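Local coordinates for protein Aureochrome1 (Vaucheria frigida, PDB 3UE6) that senses blue light through a flavin mononucleotide bound in its LOV domain, a PAS-type signalling module, at residues 124-129 and 145-150; 46-51 and 60-65; 88-93 and 112-117. All coordinates share one frame; numbering follows the deposited sequence.

Contact 1: 124-129 and 145-150; sequences WNLFFV and VQSKVS. With FMN (flavin mononucleotide), chain G.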
loop_
_atom_site.group_PDB
_atom_site.type_symbol
_atom_site.label_atom_id
_atom_site.label_comp_id
_atom_site.label_asym_id
_atom_site.label_seq_id
_atom_site.Cartn_x
_atom_site.Cartn_y
_atom_site.Cartn_z
ATOM N N TRP A 124 7.044 11.710 19.226
ATOM C CA TRP A 124 8.102 10.884 18.656
ATOM C C TRP A 124 7.527 9.858 17.692
ATOM O O TRP A 124 6.565 9.158 18.013
ATOM C CB TRP A 124 8.938 10.217 19.744
ATOM C CG TRP A 124 9.880 11.169 20.369
ATOM C CD1 TRP A 124 9.637 11.965 21.451
ATOM C CD2 TRP A 124 11.208 11.468 19.951
ATOM N NE1 TRP A 124 10.739 12.732 21.741
ATOM C CE2 TRP A 124 11.730 12.443 20.819
ATOM C CE3 TRP A 124 12.032 10.997 18.915
ATOM C CZ2 TRP A 124 13.011 12.960 20.706
ATOM C CZ3 TRP A 124 13.310 11.511 18.797
ATOM C CH2 TRP A 124 13.786 12.478 19.683
ATOM N N ASN A 125 8.122 9.781 16.505
ATOM C CA ASN A 125 7.597 8.954 15.428
ATOM C C ASN A 125 8.531 7.817 15.028
ATOM O O ASN A 125 9.587 8.061 14.449
ATOM C CB ASN A 125 7.301 9.837 14.208
ATOM C CG ASN A 125 6.674 9.070 13.064
ATOM O OD1 ASN A 125 6.304 7.909 13.212
ATOM N ND2 ASN A 125 6.539 9.724 11.915
ATOM N N LEU A 126 8.152 6.580 15.355
ATOM C CA LEU A 126 8.825 5.402 14.797
ATOM C C LEU A 126 8.268 5.167 13.404
ATOM O O LEU A 126 7.153 4.672 13.228
ATOM C CB LEU A 126 8.629 4.145 15.651
ATOM C CG LEU A 126 9.281 2.871 15.081
ATOM C CD1 LEU A 126 10.717 3.135 14.631
ATOM C CD2 LEU A 126 9.235 1.705 16.067
ATOM N N PHE A 127 9.057 5.536 12.412
ATOM C CA PHE A 127 8.553 5.652 11.065
ATOM C C PHE A 127 9.276 4.668 10.126
ATOM O O PHE A 127 10.502 4.625 10.085
ATOM C CB PHE A 127 8.696 7.114 10.634
ATOM C CG PHE A 127 9.041 7.297 9.201
ATOM C CD1 PHE A 127 8.100 7.063 8.217
ATOM C CD2 PHE A 127 10.297 7.744 8.835
ATOM C CE1 PHE A 127 8.413 7.244 6.890
ATOM C CE2 PHE A 127 10.614 7.932 7.511
ATOM C CZ PHE A 127 9.672 7.681 6.535
ATOM N N PHE A 128 8.503 3.855 9.407
ATOM C CA PHE A 128 9.056 2.889 8.462
ATOM C C PHE A 128 8.727 3.276 7.022
ATOM O O PHE A 128 7.634 3.772 6.734
ATOM C CB PHE A 128 8.555 1.472 8.762
ATOM C CG PHE A 128 8.974 0.440 7.731
ATOM C CD1 PHE A 128 10.220 -0.169 7.798
ATOM C CD2 PHE A 128 8.109 0.061 6.714
ATOM C CE1 PHE A 128 10.603 -1.124 6.858
ATOM C CE2 PHE A 128 8.486 -0.889 5.775
ATOM C CZ PHE A 128 9.732 -1.481 5.846
ATOM N N VAL A 129 9.679 3.045 6.124
ATOM C CA VAL A 129 9.499 3.357 4.711
ATOM C C VAL A 129 9.960 2.192 3.825
ATOM O O VAL A 129 10.963 1.536 4.114
ATOM C CB VAL A 129 10.242 4.661 4.321
ATOM C CG1 VAL A 129 11.716 4.589 4.696
ATOM C CG2 VAL A 129 10.077 4.950 2.841
ATOM N N VAL A 145 4.942 4.403 6.920
ATOM C CA VAL A 145 4.131 4.017 8.069
ATOM C C VAL A 145 4.565 4.775 9.319
ATOM O O VAL A 145 5.713 4.673 9.753
ATOM C CB VAL A 145 4.211 2.505 8.342
ATOM C CG1 VAL A 145 3.405 2.152 9.581
ATOM C CG2 VAL A 145 3.717 1.724 7.137
ATOM N N GLN A 146 3.640 5.532 9.897
ATOM C CA GLN A 146 3.932 6.324 11.087
ATOM C C GLN A 146 3.311 5.696 12.329
ATOM O O GLN A 146 2.304 4.995 12.246
ATOM C CB GLN A 146 3.424 7.758 10.917
ATOM C CG GLN A 146 4.048 8.512 9.757
ATOM C CD GLN A 146 3.536 8.043 8.409
ATOM O OE1 GLN A 146 2.460 7.448 8.309
ATOM N NE2 GLN A 146 4.307 8.310 7.360
ATOM N N SER A 147 3.922 5.950 13.481
ATOM C CA SER A 147 3.409 5.442 14.745
ATOM C C SER A 147 3.989 6.215 15.922
ATOM O O SER A 147 5.206 6.269 16.100
ATOM C CB SER A 147 3.705 3.946 14.890
ATOM O OG SER A 147 5.099 3.699 14.946
ATOM N N LYS A 148 3.105 6.822 16.707
ATOM C CA LYS A 148 3.490 7.531 17.921
ATOM C C LYS A 148 4.026 6.523 18.936
ATOM O O LYS A 148 3.502 5.411 19.055
ATOM C CB LYS A 148 2.274 8.263 18.494
ATOM C CG LYS A 148 2.531 9.094 19.743
ATOM C CD LYS A 148 1.265 9.189 20.583
ATOM C CE LYS A 148 0.041 9.460 19.714
ATOM N NZ LYS A 148 -1.237 9.319 20.466
ATOM N N VAL A 149 5.083 6.901 19.649
ATOM C CA VAL A 149 5.660 6.030 20.668
ATOM C C VAL A 149 5.874 6.784 21.977
ATOM O O VAL A 149 5.952 8.013 21.996
ATOM C CB VAL A 149 7.004 5.405 20.211
ATOM C CG1 VAL A 149 6.786 4.454 19.039
ATOM C CG2 VAL A 149 8.004 6.487 19.851
ATOM N N SER A 150 5.960 6.035 23.071
ATOM C CA SER A 150 6.170 6.619 24.387
ATOM C C SER A 150 7.577 7.196 24.530
ATOM O O SER A 150 8.496 6.806 23.812
ATOM C CB SER A 150 5.924 5.574 25.474
ATOM O OG SER A 150 6.849 4.511 25.376
HETATM N N1 FMN G . 9.853 12.137 7.247
HETATM C C2 FMN G . 9.396 12.452 8.509
HETATM O O2 FMN G . 10.038 13.228 9.221
HETATM N N3 FMN G . 8.222 11.897 8.973
HETATM C C4 FMN G . 7.500 11.032 8.183
HETATM O O4 FMN G . 6.455 10.540 8.594
HETATM C C4A FMN G . 7.957 10.716 6.910
HETATM N N5 FMN G . 7.246 9.848 6.098
HETATM C C5A FMN G . 7.711 9.538 4.837
HETATM C C6 FMN G . 6.991 8.667 4.032
HETATM C C7 FMN G . 7.447 8.344 2.759
HETATM C C7M FMN G . 6.660 7.399 1.893
HETATM C C8 FMN G . 8.631 8.901 2.293
HETATM C C8M FMN G . 9.120 8.550 0.920
HETATM C C9 FMN G . 9.354 9.773 3.099
HETATM C C9A FMN G . 8.896 10.096 4.376
HETATM N N10 FMN G . 9.597 10.975 5.187
HETATM C C10 FMN G . 9.139 11.273 6.448
HETATM C "C1'" FMN G . 10.892 11.587 4.747
HETATM C "C2'" FMN G . 10.751 12.880 3.962
HETATM O "O2'" FMN G . 9.703 12.770 3.032
HETATM C "C3'" FMN G . 12.071 13.154 3.246
HETATM O "O3'" FMN G . 12.381 12.103 2.358
HETATM C "C4'" FMN G . 13.188 13.314 4.272
HETATM O "O4'" FMN G . 12.906 14.433 5.079
HETATM C "C5'" FMN G . 14.562 13.503 3.637
HETATM O "O5'" FMN G . 14.462 14.317 2.489
HETATM P P FMN G . 14.913 15.864 2.502
HETATM O O1P FMN G . 14.006 16.601 3.460
HETATM O O2P FMN G . 14.762 16.457 1.124
HETATM O O3P FMN G . 16.347 16.009 2.948
HETATM O O HOH W 1 5.284 11.098 21.548
#
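Residues 124-129, on strand 122-133, run antiparallel to residues 145-150; their directions differ by 149°. Phe128 and Val145 form a hydrogen-bonded pair: Phe128 N to Val145 O is 2.9 Å, and Val145 N to Phe128 O is 2.8 Å. Farther along, Leu126 N donates to Ser147 O and Val149 N to Trp124 O. Ser147 OG donates to Leu126 O at 2.8 Å, on a lone pair in the carbonyl plane. Asn125 CG lies anti to the backbone N (chi1 -177°), which brings OD1 within 3.1 Å of Ser147 N in a nearly straight bond. Its ND2 is held by Asn115. The Phe127 ring is tilted about 30° against the flavin plane, with CE1 and CZ nearest FMN N5 and C5A, and FMN C4A over its face. Gln146 is bent at chi2, and its NE2 makes a weak hydrogen bond of 3.3 Å to FMN O4. An alanine at Phe127 would probably open a gap against one face of the flavin, leaving its central ring less supported. A strand and the end of its neighbour, with the loop that follows, turn Asn, Phe and Gln to the flavin, as in the LOV pocket of a PAS fold.

Contact 2: 46-51 and 60-65; sequences QNFVIT and IVYASR. With FMN (flavin mononucleotide), chain G.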
loop_
_atom_site.group_PDB
_atom_site.type_symbol
_atom_site.label_atom_id
_atom_site.label_comp_id
_atom_site.label_asym_id
_atom_site.label_seq_id
_atom_site.Cartn_x
_atom_site.Cartn_y
_atom_site.Cartn_z
ATOM N N GLN A 46 -3.624 1.789 10.328
ATOM C CA GLN A 46 -4.294 2.858 9.604
ATOM C C GLN A 46 -3.524 4.177 9.605
ATOM O O GLN A 46 -4.080 5.216 9.264
ATOM C CB GLN A 46 -5.733 3.050 10.089
ATOM C CG GLN A 46 -6.740 2.191 9.335
ATOM C CD GLN A 46 -6.736 2.475 7.842
ATOM O OE1 GLN A 46 -6.607 3.624 7.415
ATOM N NE2 GLN A 46 -6.874 1.426 7.040
ATOM N N ASN A 47 -2.247 4.141 9.976
ATOM C CA ASN A 47 -1.396 5.319 9.813
ATOM C C ASN A 47 -0.363 5.107 8.714
ATOM O O ASN A 47 0.734 4.608 8.969
ATOM C CB ASN A 47 -0.682 5.691 11.113
ATOM C CG ASN A 47 -1.640 5.965 12.250
ATOM O OD1 ASN A 47 -2.766 6.417 12.037
ATOM N ND2 ASN A 47 -1.197 5.687 13.468
ATOM N N PHE A 48 -0.708 5.484 7.489
ATOM C CA PHE A 48 0.234 5.339 6.391
ATOM C C PHE A 48 0.006 6.351 5.281
ATOM O O PHE A 48 -1.026 7.021 5.227
ATOM C CB PHE A 48 0.183 3.916 5.825
ATOM C CG PHE A 48 -1.132 3.560 5.188
ATOM C CD1 PHE A 48 -1.359 3.817 3.843
ATOM C CD2 PHE A 48 -2.140 2.961 5.930
ATOM C CE1 PHE A 48 -2.570 3.487 3.249
ATOM C CE2 PHE A 48 -3.352 2.628 5.342
ATOM C CZ PHE A 48 -3.567 2.891 4.001
ATOM N N VAL A 49 0.995 6.456 4.401
ATOM C CA VAL A 49 0.869 7.259 3.194
ATOM C C VAL A 49 1.440 6.509 1.991
ATOM O O VAL A 49 2.180 5.535 2.144
ATOM C CB VAL A 49 1.577 8.624 3.334
ATOM C CG1 VAL A 49 0.985 9.422 4.494
ATOM C CG2 VAL A 49 3.067 8.423 3.536
ATOM N N ILE A 50 1.074 6.961 0.797
ATOM C CA ILE A 50 1.670 6.462 -0.435
ATOM C C ILE A 50 2.220 7.648 -1.215
ATOM O O ILE A 50 1.513 8.629 -1.439
ATOM C CB ILE A 50 0.641 5.761 -1.334
ATOM C CG1 ILE A 50 -0.169 4.727 -0.552
ATOM C CG2 ILE A 50 1.344 5.102 -2.515
ATOM C CD1 ILE A 50 0.554 3.419 -0.328
ATOM N N THR A 51 3.479 7.562 -1.625
ATOM C CA THR A 51 4.076 8.603 -2.452
ATOM C C THR A 51 4.310 8.097 -3.867
ATOM O O THR A 51 4.417 6.893 -4.092
ATOM C CB THR A 51 5.402 9.098 -1.864
ATOM O OG1 THR A 51 6.377 8.052 -1.944
ATOM C CG2 THR A 51 5.215 9.516 -0.417
ATOM N N ILE A 60 3.030 13.023 -1.823
ATOM C CA ILE A 60 1.972 12.162 -1.307
ATOM C C ILE A 60 0.811 12.092 -2.288
ATOM O O ILE A 60 0.369 13.115 -2.815
ATOM C CB ILE A 60 1.416 12.694 0.025
ATOM C CG1 ILE A 60 2.494 12.687 1.109
ATOM C CG2 ILE A 60 0.205 11.882 0.465
ATOM C CD1 ILE A 60 2.013 13.247 2.434
ATOM N N VAL A 61 0.301 10.887 -2.518
ATOM C CA VAL A 61 -0.818 10.711 -3.436
ATOM C C VAL A 61 -1.986 9.974 -2.777
ATOM O O VAL A 61 -3.084 9.906 -3.331
ATOM C CB VAL A 61 -0.385 10.015 -4.738
ATOM C CG1 VAL A 61 0.456 10.967 -5.579
ATOM C CG2 VAL A 61 0.392 8.738 -4.436
ATOM N N TYR A 62 -1.739 9.424 -1.593
ATOM C CA TYR A 62 -2.814 8.954 -0.729
ATOM C C TYR A 62 -2.379 8.992 0.734
ATOM O O TYR A 62 -1.209 8.774 1.045
ATOM C CB TYR A 62 -3.295 7.552 -1.120
ATOM C CG TYR A 62 -4.409 7.059 -0.217
ATOM C CD1 TYR A 62 -5.742 7.287 -0.533
ATOM C CD2 TYR A 62 -4.124 6.390 0.966
ATOM C CE1 TYR A 62 -6.761 6.855 0.299
ATOM C CE2 TYR A 62 -5.131 5.954 1.803
ATOM C CZ TYR A 62 -6.449 6.186 1.466
ATOM O OH TYR A 62 -7.451 5.750 2.301
ATOM N N ALA A 63 -3.326 9.271 1.626
ATOM C CA ALA A 63 -3.057 9.274 3.062
ATOM C C ALA A 63 -4.248 8.705 3.834
ATOM O O ALA A 63 -5.396 9.092 3.596
ATOM C CB ALA A 63 -2.728 10.680 3.541
ATOM N N SER A 64 -3.974 7.778 4.750
ATOM C CA SER A 64 -5.034 7.115 5.504
ATOM C C SER A 64 -5.655 8.069 6.514
ATOM O O SER A 64 -5.014 9.030 6.941
ATOM C CB SER A 64 -4.501 5.864 6.205
ATOM O OG SER A 64 -3.403 6.165 7.042
ATOM N N ARG A 65 -6.902 7.810 6.898
ATOM C CA ARG A 65 -7.580 8.683 7.851
ATOM C C ARG A 65 -6.824 8.696 9.173
ATOM O O ARG A 65 -6.846 9.687 9.901
ATOM C CB ARG A 65 -9.029 8.247 8.076
ATOM C CG ARG A 65 -9.172 6.975 8.886
ATOM C CD ARG A 65 -10.558 6.848 9.512
ATOM N NE ARG A 65 -11.579 6.428 8.556
ATOM C CZ ARG A 65 -12.644 5.702 8.880
ATOM N NH1 ARG A 65 -12.824 5.308 10.131
ATOM N NH2 ARG A 65 -13.528 5.365 7.954
HETATM N N1 FMN G . 9.853 12.137 7.247
HETATM C C2 FMN G . 9.396 12.452 8.509
HETATM O O2 FMN G . 10.038 13.228 9.221
HETATM N N3 FMN G . 8.222 11.897 8.973
HETATM C C4 FMN G . 7.500 11.032 8.183
HETATM O O4 FMN G . 6.455 10.540 8.594
HETATM C C4A FMN G . 7.957 10.716 6.910
HETATM N N5 FMN G . 7.246 9.848 6.098
HETATM C C5A FMN G . 7.711 9.538 4.837
HETATM C C6 FMN G . 6.991 8.667 4.032
HETATM C C7 FMN G . 7.447 8.344 2.759
HETATM C C7M FMN G . 6.660 7.399 1.893
HETATM C C8 FMN G . 8.631 8.901 2.293
HETATM C C8M FMN G . 9.120 8.550 0.920
HETATM C C9 FMN G . 9.354 9.773 3.099
HETATM C C9A FMN G . 8.896 10.096 4.376
HETATM N N10 FMN G . 9.597 10.975 5.187
HETATM C C10 FMN G . 9.139 11.273 6.448
HETATM C "C1'" FMN G . 10.892 11.587 4.747
HETATM C "C2'" FMN G . 10.751 12.880 3.962
HETATM O "O2'" FMN G . 9.703 12.770 3.032
HETATM C "C3'" FMN G . 12.071 13.154 3.246
HETATM O "O3'" FMN G . 12.381 12.103 2.358
HETATM C "C4'" FMN G . 13.188 13.314 4.272
HETATM O "O4'" FMN G . 12.906 14.433 5.079
HETATM C "C5'" FMN G . 14.562 13.503 3.637
HETATM O "O5'" FMN G . 14.462 14.317 2.489
HETATM P P FMN G . 14.913 15.864 2.502
HETATM O O1P FMN G . 14.006 16.601 3.460
HETATM O O2P FMN G . 14.762 16.457 1.124
HETATM O O3P FMN G . 16.347 16.009 2.948
HETATM O O HOH W 2 -8.171 5.517 5.405
#
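Ile60 and Thr51 form a non-hydrogen-bonded antiparallel pair, and their side chains diverge. Thr51 CG2 reaches the flavin dimethyl edge, 3.5 Å from FMN C7M. Val61 comes next, and its N donates to Ile50 O at 2.8 Å. Tyr62 N reaches the same oxygen by a weak bond. Val61 and Tyr62 therefore both face Ile50, which makes a classic beta bulge. The pairing resumes with Ile50 N to Tyr62 O at 2.9 Å. Tyr62 CG is anti to the backbone N (chi1 180°), which sets the ring edge by Phe48 CE1, near the ring plane and 3.8 Å from Tyr62 CE2. Tyr62 OH has a weak hydrogen bond to Asn141 of the second subunit. Ala63 CB packs against Val49 CG1 on the face that also carries Val49 CG2 to the flavin, 4.0 Å from FMN C6. Ser64 closes the pairing. Its N donates almost straight to Phe48 O, and its OG takes Phe48 N at 2.8 Å while donating to Gln46 O from above the carbonyl plane. Ser64 CB lies over one face of the Phe48 ring, a CH-pi contact of 3.8 Å to the centroid. A water bridges Arg65 N, Gln46 OE1 and Tyr62 OH. Gln46 NE2 bonds to Leu132 O of the second subunit. This is the first beta hairpin of the PAS fold, with Ser64 at the N-cap of the next helix.

Contact 3: 88-93 and 112-117; sequences GPETDP and CLLNYR. With FMN (flavin mononucleotide), chain G.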
loop_
_atom_site.group_PDB
_atom_site.type_symbol
_atom_site.label_atom_id
_atom_site.label_comp_id
_atom_site.label_asym_id
_atom_site.label_seq_id
_atom_site.Cartn_x
_atom_site.Cartn_y
_atom_site.Cartn_z
ATOM N N GLY A 88 10.242 19.672 12.185
ATOM C CA GLY A 88 10.334 21.022 12.697
ATOM C C GLY A 88 11.726 21.323 13.209
ATOM O O GLY A 88 12.654 20.546 12.989
ATOM N N PRO A 89 11.875 22.459 13.901
ATOM C CA PRO A 89 13.156 22.938 14.430
ATOM C C PRO A 89 13.921 21.896 15.245
ATOM O O PRO A 89 15.146 21.826 15.132
ATOM C CB PRO A 89 12.740 24.105 15.333
ATOM C CG PRO A 89 11.499 24.624 14.702
ATOM C CD PRO A 89 10.786 23.421 14.144
ATOM N N GLU A 90 13.217 21.104 16.049
ATOM C CA GLU A 90 13.879 20.229 17.019
ATOM C C GLU A 90 14.239 18.843 16.464
ATOM O O GLU A 90 14.963 18.078 17.101
ATOM C CB GLU A 90 13.016 20.103 18.277
ATOM C CG GLU A 90 13.793 19.842 19.555
ATOM C CD GLU A 90 12.991 20.180 20.803
ATOM O OE1 GLU A 90 11.904 20.783 20.677
ATOM O OE2 GLU A 90 13.450 19.843 21.915
ATOM N N THR A 91 13.743 18.530 15.273
ATOM C CA THR A 91 14.015 17.242 14.641
ATOM C C THR A 91 15.515 17.005 14.441
ATOM O O THR A 91 16.249 17.915 14.048
ATOM C CB THR A 91 13.275 17.127 13.292
ATOM O OG1 THR A 91 11.910 17.533 13.460
ATOM C CG2 THR A 91 13.317 15.694 12.771
ATOM N N ASP A 92 15.966 15.785 14.729
ATOM C CA ASP A 92 17.377 15.431 14.590
ATOM C C ASP A 92 17.756 15.335 13.114
ATOM O O ASP A 92 17.292 14.438 12.402
ATOM C CB ASP A 92 17.683 14.101 15.287
ATOM C CG ASP A 92 19.181 13.819 15.381
ATOM O OD1 ASP A 92 19.973 14.550 14.743
ATOM O OD2 ASP A 92 19.572 12.864 16.087
ATOM N N PRO A 93 18.607 16.258 12.647
ATOM C CA PRO A 93 18.985 16.249 11.234
ATOM C C PRO A 93 19.705 14.946 10.911
ATOM O O PRO A 93 19.655 14.460 9.780
ATOM C CB PRO A 93 19.936 17.441 11.125
ATOM C CG PRO A 93 20.503 17.599 12.487
ATOM C CD PRO A 93 19.387 17.234 13.430
ATOM N N CYS A 112 13.289 6.620 14.324
ATOM C CA CYS A 112 12.499 7.305 15.331
ATOM C C CYS A 112 12.966 8.757 15.464
ATOM O O CYS A 112 14.100 9.022 15.871
ATOM C CB CYS A 112 12.593 6.577 16.673
ATOM S SG CYS A 112 11.521 7.259 17.961
ATOM N N LEU A 113 12.089 9.690 15.103
ATOM C CA LEU A 113 12.404 11.116 15.176
ATOM C C LEU A 113 11.225 11.952 15.679
ATOM O O LEU A 113 10.070 11.517 15.625
ATOM C CB LEU A 113 12.894 11.651 13.823
ATOM C CG LEU A 113 12.234 11.226 12.505
ATOM C CD1 LEU A 113 10.733 11.014 12.624
ATOM C CD2 LEU A 113 12.545 12.245 11.418
ATOM N N LEU A 114 11.528 13.153 16.165
ATOM C CA LEU A 114 10.503 14.094 16.593
ATOM C C LEU A 114 9.780 14.694 15.390
ATOM O O LEU A 114 10.404 15.308 14.523
ATOM C CB LEU A 114 11.131 15.222 17.409
ATOM C CG LEU A 114 10.155 16.043 18.250
ATOM C CD1 LEU A 114 9.516 15.149 19.293
ATOM C CD2 LEU A 114 10.867 17.223 18.903
ATOM N N ASN A 115 8.464 14.513 15.345
ATOM C CA ASN A 115 7.637 15.134 14.315
ATOM C C ASN A 115 6.646 16.145 14.891
ATOM O O ASN A 115 6.387 16.164 16.095
ATOM C CB ASN A 115 6.889 14.078 13.495
ATOM C CG ASN A 115 7.745 13.458 12.414
ATOM O OD1 ASN A 115 7.314 12.527 11.730
ATOM N ND2 ASN A 115 8.967 13.966 12.254
ATOM N N TYR A 116 6.079 16.960 14.008
ATOM C CA TYR A 116 5.223 18.066 14.402
ATOM C C TYR A 116 3.838 17.948 13.791
ATOM O O TYR A 116 3.693 17.626 12.612
ATOM C CB TYR A 116 5.851 19.392 13.973
ATOM C CG TYR A 116 7.077 19.784 14.763
ATOM C CD1 TYR A 116 8.246 19.035 14.691
ATOM C CD2 TYR A 116 7.070 20.915 15.573
ATOM C CE1 TYR A 116 9.368 19.396 15.413
ATOM C CE2 TYR A 116 8.190 21.283 16.294
ATOM C CZ TYR A 116 9.335 20.522 16.210
ATOM O OH TYR A 116 10.449 20.891 16.927
ATOM N N ARG A 117 2.824 18.222 14.603
ATOM C CA ARG A 117 1.450 18.237 14.129
ATOM C C ARG A 117 1.111 19.614 13.564
ATOM O O ARG A 117 1.813 20.593 13.822
ATOM C CB ARG A 117 0.491 17.878 15.260
ATOM C CG ARG A 117 0.604 16.455 15.763
ATOM C CD ARG A 117 -0.535 16.165 16.727
ATOM N NE ARG A 117 -0.408 14.867 17.379
ATOM C CZ ARG A 117 0.263 14.663 18.506
ATOM N NH1 ARG A 117 0.873 15.671 19.109
ATOM N NH2 ARG A 117 0.326 13.449 19.029
HETATM N N1 FMN G . 9.853 12.137 7.247
HETATM C C2 FMN G . 9.396 12.452 8.509
HETATM O O2 FMN G . 10.038 13.228 9.221
HETATM N N3 FMN G . 8.222 11.897 8.973
HETATM C C4 FMN G . 7.500 11.032 8.183
HETATM O O4 FMN G . 6.455 10.540 8.594
HETATM C C4A FMN G . 7.957 10.716 6.910
HETATM N N5 FMN G . 7.246 9.848 6.098
HETATM C C5A FMN G . 7.711 9.538 4.837
HETATM C C6 FMN G . 6.991 8.667 4.032
HETATM C C7 FMN G . 7.447 8.344 2.759
HETATM C C7M FMN G . 6.660 7.399 1.893
HETATM C C8 FMN G . 8.631 8.901 2.293
HETATM C C8M FMN G . 9.120 8.550 0.920
HETATM C C9 FMN G . 9.354 9.773 3.099
HETATM C C9A FMN G . 8.896 10.096 4.376
HETATM N N10 FMN G . 9.597 10.975 5.187
HETATM C C10 FMN G . 9.139 11.273 6.448
HETATM C "C1'" FMN G . 10.892 11.587 4.747
HETATM C "C2'" FMN G . 10.751 12.880 3.962
HETATM O "O2'" FMN G . 9.703 12.770 3.032
HETATM C "C3'" FMN G . 12.071 13.154 3.246
HETATM O "O3'" FMN G . 12.381 12.103 2.358
HETATM C "C4'" FMN G . 13.188 13.314 4.272
HETATM O "O4'" FMN G . 12.906 14.433 5.079
HETATM C "C5'" FMN G . 14.562 13.503 3.637
HETATM O "O5'" FMN G . 14.462 14.317 2.489
HETATM P P FMN G . 14.913 15.864 2.502
HETATM O O1P FMN G . 14.006 16.601 3.460
HETATM O O2P FMN G . 14.762 16.457 1.124
HETATM O O3P FMN G . 16.347 16.009 2.948
HETATM O O HOH W 3 14.484 14.230 16.215
#
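Tyr116 lays one face of its ring over Gly88, whose CA sits 3.6 Å from the ring centroid in a CH-pi contact. A type I beta turn from Gly88 to Thr91 lies against one face of this ring and its hydroxyl end, joining the loop before helix 93-105 to strand 109-116 of the PAS sheet. With Tyr116 CG anti to the carbonyl carbon (chi1 -71°), the ring is carried across to the turn. There Tyr116 OH accepts a hydrogen bond from Glu90 N at 2.9 Å. Pro89 CD touches the ring obliquely, 3.8 Å from Tyr116 CZ. Glu90 CB packs on Leu114 CD2 at 3.6 Å. Thr91 OG1 approaches the edge of the Tyr116 ring, near its plane. The same oxygen accepts from Gly88 N at 3.0 Å and lies 2.9 Å from Leu114 O. Thr91 CG2 rests on Leu113 CD2, which also lies 3.5 Å from FMN O2. A water accepts from both Asp92 N and Leu114 N. On the flavin side of the strand, Asn115 bonds to the pyrimidine edge: Asn115 ND2 bonds weakly to FMN O2, and Asn115 OD1 accepts from FMN N3 at 3.0 Å, with an N-H...O angle of 177°.

All three contacts reach the same antiparallel sheet, and each touches the same flavin. Contact 2 lies by the dimethylbenzene end, contact 3 by the pyrimidine end, and contact 1 between them, with Phe127 against a face of the ring system. Contacts 2 and 3 do not touch; their centres are about 19 Å apart and their nearest atoms about 10 Å. Contact 1 joins them. Toward contact 2, Gln146 N lies 3.2 Å from Asn47 O, a probable hydrogen bond, and Gln146 NE2 packs near Val49 CG2. Toward contact 3, Asn125 N is 2.8 Å from Leu113 O in the neighbouring strand. Asn125 ND2 lies 2.9 Å from Asn115 OD1, which ties together two amides lining the pocket.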